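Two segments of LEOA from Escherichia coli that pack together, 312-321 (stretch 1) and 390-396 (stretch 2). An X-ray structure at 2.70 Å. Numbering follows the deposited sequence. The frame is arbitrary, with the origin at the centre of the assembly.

Stretch 1 312-321: NDIKQSRIEV
Stretch 2 390-396: QRLSDDI

Both stretches are interior portions of longer α-helices. Phi/psi stays near -60/-45 through most of stretch 1; stretch 2 departs from it at Arg-391 (-69/-29), Asp-394 (-68/-26) and Asp-395 (-83/-46). Their axes run almost antiparallel, at 172° between the N-to-C directions, and approach to 10.1 Å. In the register, the nearest CA atoms are those of Asp-313 and Leu-392, 6.4 Å apart. Because the helices run in opposite directions, residues later in stretch 2 meet residues earlier in stretch 1. The contact is modest, burying 292 Å² over both sides, and it contains no clear hydrogen bond between the two stretches.

Gln-390 (chi1 t, chi2 p) is out of reach of the partner, but Asp-394 N donates a hydrogen bond to Gln-390 O at 3.1 Å. Arg-391 is the first residue to make contact. Its CA-to-CB bond points sideways, so its length matters: with chi1 m, chi2 t and chi3 at -94°, the end of the chain comes nearer to stretch 1. There Arg-391 NH1 forms a long salt bridge with Glu-320 OE1 at 3.7 Å, the carboxylate oxygen lying at the guanidinium edge, near its plane. Glu-320 points toward stretch 2 and is extended, with chi1 and chi2 both t.

Leu-392 is the hub of the contact, losing 75 Å² to stretch 1. It points toward the partner with chi1 t and chi2 p, and its branched apolar end suits this buried position. Leu-392 CD1 packs 3.5 Å from Asp-313 CB, and both Leu-392 CD1 and CD2 lie 4.0 Å from Ile-314 CG1; Ile-314 itself points sideways, with chi1 m and chi2 t. On the next turn of stretch 1, Ser-317 OG comes within 3.6 Å of Leu-392 CB. This hydroxyl can sit beside an apolar side chain because, with chi1 m, it donates a hydrogen bond back to its own helix, Ser-317 OG to Asp-313 O at 2.7 Å.

Ser-393 (chi1 t) and Asp-394 (chi1 m) are out of reach of stretch 1. Asp-395 returns to the contact, pointing toward it with chi1 t and chi2 at 43°. Asp-395 OD2 lies 2.8 Å from OD2 of Asp-313, which also points across the gap, with chi1 m and chi2 at -8°. Two carboxylate oxygens this close would repel if both groups were charged, so one acid probably holds a proton. Asp-395 N makes only weak backbone bonds, to Arg-391 O at 3.3 Å and Leu-392 O at 3.1 Å. Ile-396 (chi1 m, chi2 t) has a sideways CA-to-CB bond, but its end comes nearer; the closest approach is Ile-396 CG1 to Asp-313 OD2, 4.8 Å.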

# COMPACT_ATOMS: atom_id res chain seq x y z
N ASN A 312 3.51 -7.16 26.58
CA ASN A 312 4.81 -7.72 26.93
C ASN A 312 5.65 -6.85 27.84
O ASN A 312 6.22 -7.34 28.77
CB ASN A 312 5.62 -7.99 25.67
CG ASN A 312 5.10 -9.18 24.92
OD1 ASN A 312 4.33 -9.99 25.48
ND2 ASN A 312 5.51 -9.31 23.65
N ASP A 313 5.74 -5.57 27.50
CA ASP A 313 6.42 -4.55 28.30
C ASP A 313 5.93 -4.53 29.71
O ASP A 313 6.70 -4.43 30.65
CB ASP A 313 6.15 -3.17 27.74
CG ASP A 313 6.88 -2.93 26.46
OD1 ASP A 313 7.71 -3.80 26.10
OD2 ASP A 313 6.62 -1.88 25.83
N ILE A 314 4.62 -4.60 29.85
CA ILE A 314 4.01 -4.62 31.15
C ILE A 314 4.37 -5.88 31.90
O ILE A 314 4.62 -5.83 33.06
CB ILE A 314 2.49 -4.47 30.98
CG1 ILE A 314 2.22 -3.03 30.56
CG2 ILE A 314 1.74 -4.80 32.26
CD1 ILE A 314 0.80 -2.82 30.13
N LYS A 315 4.44 -7.00 31.22
CA LYS A 315 4.81 -8.27 31.82
C LYS A 315 6.22 -8.20 32.35
O LYS A 315 6.48 -8.59 33.49
CB LYS A 315 4.72 -9.37 30.77
CG LYS A 315 4.60 -10.76 31.35
CD LYS A 315 5.02 -11.80 30.33
CE LYS A 315 4.88 -13.22 30.89
NZ LYS A 315 5.19 -14.25 29.85
N GLN A 316 7.12 -7.70 31.51
CA GLN A 316 8.53 -7.66 31.85
C GLN A 316 8.75 -6.68 32.97
O GLN A 316 9.45 -6.97 33.93
CB GLN A 316 9.37 -7.26 30.64
CG GLN A 316 9.28 -8.26 29.50
CD GLN A 316 9.85 -9.62 29.86
OE1 GLN A 316 10.91 -9.71 30.49
NE2 GLN A 316 9.15 -10.68 29.46
N SER A 317 8.15 -5.51 32.84
CA SER A 317 8.05 -4.57 33.91
C SER A 317 7.64 -5.24 35.22
O SER A 317 8.37 -5.19 36.21
CB SER A 317 7.02 -3.51 33.54
OG SER A 317 7.56 -2.68 32.54
N ARG A 318 6.49 -5.90 35.21
CA ARG A 318 6.05 -6.50 36.44
C ARG A 318 7.06 -7.49 36.97
O ARG A 318 7.31 -7.53 38.14
CB ARG A 318 4.70 -7.17 36.27
CG ARG A 318 3.59 -6.19 35.92
CD ARG A 318 2.26 -6.62 36.46
NE ARG A 318 1.21 -6.54 35.44
CZ ARG A 318 0.15 -5.75 35.49
NH1 ARG A 318 -0.06 -4.92 36.49
NH2 ARG A 318 -0.72 -5.81 34.51
N ILE A 319 7.63 -8.31 36.08
CA ILE A 319 8.63 -9.31 36.47
C ILE A 319 9.84 -8.64 37.11
O ILE A 319 10.43 -9.17 38.04
CB ILE A 319 9.08 -10.11 35.25
CG1 ILE A 319 8.08 -11.21 34.99
CG2 ILE A 319 10.48 -10.71 35.43
CD1 ILE A 319 8.28 -11.86 33.63
N GLU A 320 10.21 -7.47 36.60
CA GLU A 320 11.35 -6.78 37.13
C GLU A 320 11.09 -6.20 38.52
O GLU A 320 11.89 -6.37 39.43
CB GLU A 320 11.79 -5.68 36.17
CG GLU A 320 13.22 -5.29 36.43
CD GLU A 320 13.74 -4.24 35.48
OE1 GLU A 320 13.15 -4.12 34.37
OE2 GLU A 320 14.73 -3.57 35.87
N VAL A 321 9.97 -5.53 38.70
CA VAL A 321 9.61 -5.01 39.99
C VAL A 321 9.52 -6.12 41.02
O VAL A 321 10.00 -5.95 42.14
CB VAL A 321 8.29 -4.26 39.89
CG1 VAL A 321 7.66 -4.03 41.28
CG2 VAL A 321 8.54 -2.95 39.15
N GLN A 390 8.90 4.14 34.39
CA GLN A 390 9.23 5.21 33.50
C GLN A 390 9.73 4.71 32.16
O GLN A 390 9.45 5.32 31.15
CB GLN A 390 10.26 6.15 34.10
CG GLN A 390 10.18 7.55 33.50
CD GLN A 390 9.18 8.46 34.20
OE1 GLN A 390 8.69 8.17 35.30
NE2 GLN A 390 8.87 9.57 33.56
N ARG A 391 10.49 3.63 32.15
CA ARG A 391 10.94 3.04 30.90
C ARG A 391 9.79 2.42 30.13
O ARG A 391 9.82 2.36 28.90
CB ARG A 391 12.03 2.00 31.13
CG ARG A 391 13.41 2.61 31.23
CD ARG A 391 14.50 1.57 31.42
NE ARG A 391 14.81 1.37 32.83
CZ ARG A 391 14.49 0.30 33.55
NH1 ARG A 391 13.85 -0.74 33.00
NH2 ARG A 391 14.83 0.28 34.83
N LEU A 392 8.78 1.96 30.84
CA LEU A 392 7.62 1.40 30.20
C LEU A 392 6.81 2.51 29.54
O LEU A 392 6.39 2.36 28.41
CB LEU A 392 6.78 0.60 31.21
CG LEU A 392 5.29 0.37 30.93
CD1 LEU A 392 5.09 -0.41 29.65
CD2 LEU A 392 4.69 -0.36 32.12
N SER A 393 6.57 3.60 30.25
CA SER A 393 5.86 4.74 29.71
C SER A 393 6.58 5.25 28.48
O SER A 393 5.95 5.60 27.51
CB SER A 393 5.78 5.86 30.74
OG SER A 393 5.50 7.12 30.17
N ASP A 394 7.91 5.27 28.51
CA ASP A 394 8.66 5.77 27.37
C ASP A 394 8.57 4.89 26.11
O ASP A 394 8.73 5.39 24.99
CB ASP A 394 10.13 6.03 27.76
CG ASP A 394 10.29 7.24 28.69
OD1 ASP A 394 9.28 7.94 28.98
OD2 ASP A 394 11.44 7.50 29.14
N ASP A 395 8.32 3.60 26.26
CA ASP A 395 8.21 2.77 25.08
C ASP A 395 6.82 2.87 24.50
O ASP A 395 6.64 3.03 23.31
CB ASP A 395 8.51 1.32 25.33
CG ASP A 395 8.68 0.56 24.05
OD1 ASP A 395 9.35 1.11 23.15
OD2 ASP A 395 8.14 -0.56 23.91
N ILE A 396 5.83 2.77 25.35
CA ILE A 396 4.48 2.99 24.91
C ILE A 396 4.41 4.33 24.20
O ILE A 396 3.91 4.43 23.10
CB ILE A 396 3.50 2.96 26.08
CG1 ILE A 396 3.39 1.54 26.60
CG2 ILE A 396 2.14 3.46 25.62
CD1 ILE A 396 2.68 1.42 27.92